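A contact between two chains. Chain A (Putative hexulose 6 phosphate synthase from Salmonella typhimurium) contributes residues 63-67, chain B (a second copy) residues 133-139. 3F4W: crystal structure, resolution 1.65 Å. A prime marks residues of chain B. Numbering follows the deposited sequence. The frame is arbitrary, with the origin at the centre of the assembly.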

# COMPACT_ATOMS: atom_id res chain seq x y z
N MET A 63 -0.05 3.36 -4.00
CA MET A 63 1.18 3.28 -4.78
C MET A 63 0.85 3.25 -6.27
O MET A 63 1.69 3.54 -7.12
CB MET A 63 1.96 2.02 -4.41
CG MET A 63 3.34 1.92 -5.06
SD MET A 63 4.48 3.14 -4.38
CE MET A 63 5.93 2.93 -5.42
N ASP A 64 -0.40 2.90 -6.59
CA ASP A 64 -0.83 2.76 -7.97
C ASP A 64 -2.34 2.82 -8.03
O ASP A 64 -3.01 2.74 -7.00
CB ASP A 64 -0.32 1.43 -8.56
CG ASP A 64 -0.51 1.35 -10.07
OD1 ASP A 64 -0.53 0.22 -10.62
OD2 ASP A 64 -0.65 2.41 -10.71
N GLY A 65 -2.88 2.97 -9.23
CA GLY A 65 -4.32 3.04 -9.43
C GLY A 65 -4.90 4.17 -8.60
O GLY A 65 -5.94 4.01 -7.96
N GLY A 66 -4.21 5.31 -8.63
CA GLY A 66 -4.51 6.43 -7.77
C GLY A 66 -5.95 6.89 -7.71
O GLY A 66 -6.54 6.95 -6.63
N HIS A 67 -6.53 7.24 -8.85
CA HIS A 67 -7.88 7.78 -8.84
C HIS A 67 -8.90 6.74 -8.39
O HIS A 67 -9.78 7.04 -7.57
CB HIS A 67 -8.27 8.34 -10.20
CG HIS A 67 -9.52 9.16 -10.17
ND1 HIS A 67 -9.51 10.53 -10.31
CD2 HIS A 67 -10.82 8.81 -10.01
CE1 HIS A 67 -10.75 10.99 -10.23
NE2 HIS A 67 -11.56 9.96 -10.05
N VAL B 133 9.13 -7.04 -11.67
CA VAL B 133 9.23 -5.74 -12.33
C VAL B 133 7.81 -5.34 -12.68
O VAL B 133 7.00 -6.17 -13.11
CB VAL B 133 10.16 -5.74 -13.57
CG1 VAL B 133 11.13 -6.91 -13.52
CG2 VAL B 133 9.36 -5.76 -14.86
N HIS B 134 7.49 -4.07 -12.48
CA HIS B 134 6.11 -3.62 -12.58
C HIS B 134 6.02 -2.15 -12.95
O HIS B 134 6.45 -1.29 -12.20
CB HIS B 134 5.40 -3.88 -11.24
CG HIS B 134 3.92 -3.66 -11.28
ND1 HIS B 134 3.14 -3.63 -10.14
CD2 HIS B 134 3.07 -3.45 -12.32
CE1 HIS B 134 1.88 -3.42 -10.48
NE2 HIS B 134 1.81 -3.31 -11.79
N THR B 135 5.49 -1.87 -14.14
CA THR B 135 5.06 -0.52 -14.46
C THR B 135 3.58 -0.47 -14.12
O THR B 135 2.78 -1.24 -14.67
CB THR B 135 5.28 -0.17 -15.93
OG1 THR B 135 4.39 -0.94 -16.74
CG2 THR B 135 6.70 -0.49 -16.33
N GLY B 136 3.22 0.42 -13.21
CA GLY B 136 1.86 0.47 -12.69
C GLY B 136 0.85 0.91 -13.73
O GLY B 136 1.22 1.40 -14.79
N THR B 137 -0.42 0.74 -13.41
CA THR B 137 -1.49 1.09 -14.33
C THR B 137 -1.51 2.59 -14.63
O THR B 137 -1.84 3.00 -15.74
CB THR B 137 -2.86 0.61 -13.82
OG1 THR B 137 -3.12 1.18 -12.53
CG2 THR B 137 -2.88 -0.91 -13.70
N ASP B 138 -1.16 3.42 -13.64
CA ASP B 138 -1.10 4.86 -13.85
C ASP B 138 0.03 5.20 -14.83
O ASP B 138 -0.11 6.07 -15.69
CB ASP B 138 -0.89 5.62 -12.54
CG ASP B 138 -2.09 5.50 -11.60
OD1 ASP B 138 -3.20 5.19 -12.08
OD2 ASP B 138 -1.91 5.73 -10.39
N GLN B 139 1.15 4.50 -14.68
CA GLN B 139 2.26 4.68 -15.61
C GLN B 139 1.93 4.18 -17.01
O GLN B 139 2.32 4.79 -18.01
CB GLN B 139 3.54 4.03 -15.08
CG GLN B 139 4.07 4.71 -13.83
CD GLN B 139 5.20 3.93 -13.18
OE1 GLN B 139 5.22 2.70 -13.19
NE2 GLN B 139 6.15 4.66 -12.60
O HOH W 1 1.79 3.38 -11.87
O HOH W 2 -5.47 6.77 -11.45

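The contact is a reciprocal exchange in which an aspartate from each chain accepts hydrogen bonds from backbone amides at the start of a helix in the other. Two CA pairs set the register: Asp64 CA lies 5.9 Å from Gly136′ CA, and Gly65 CA lies 5.8 Å from Asp138′ CA. Gly65 and Gly136′ both occupy N-cap positions, so two helix beginnings face the contact, each with amides that lack a partner from a preceding turn. Together the stretches bury 214 Å², of which Asp64 accounts for 81 Å² and Asp138′ for 50 Å².

Asp64 leaves its backbone sideways, but its t rotamer (chi1 -169°) brings the carboxylate up to chain B. There the two oxygens engage successive amides: Thr137′ N donates to Asp64 OD1 at 2.8 Å with an N-H...O angle of 155°, and Asp138′ N donates to Asp64 OD2 at 3.1 Å with a nearly linear 173°. The Thr137′ hydroxyl adds a weak interaction, with Thr137′ OG1 3.3 Å from Asp64 OD2 and 3.4 Å from Asp64 OD1; its single proton cannot be assigned between them. Glycine at 136′ suits this close approach. Asp64 OD1 sits 3.2 Å from Gly136′ CA, and a CB built in ideal geometry there would fall 2.7 Å from Asp64 CG, a clash.

Asp138′ points toward chain A and returns the arrangement. With chi1 at -66° (m), its carboxylate reaches the first residue of the opposing helix, where Gly66 N donates to Asp138′ OD2 at 2.9 Å and 173°. Gly65 N is also near, 3.1 Å from Asp138′ OD2, but the angle is too poor for a hydrogen bond. That amide instead makes a weak bond within its own stretch, Gly65 N to Asp64 OD2, at 2.7 Å and 142°. The phi of 57° at Gly65 is one that by itself favours glycine.

The exchange brings two acidic groups together: Asp64 OD2 and Asp138′ OD2 are 3.6 Å apart. Amide donors directed at both carboxylates can offset the repulsion expected of like charges at this distance.

Two waters extend the pattern to the next amide along each chain. Water 1 donates to Asp64 OD2 at 2.9 Å and accepts from Gln139′ N at 3.1 Å; water 2 donates to Asp138′ OD1 at 2.8 Å and accepts from His67 N at 2.8 Å. Each aspartate is thus linked to the opposing helix start both directly and through water.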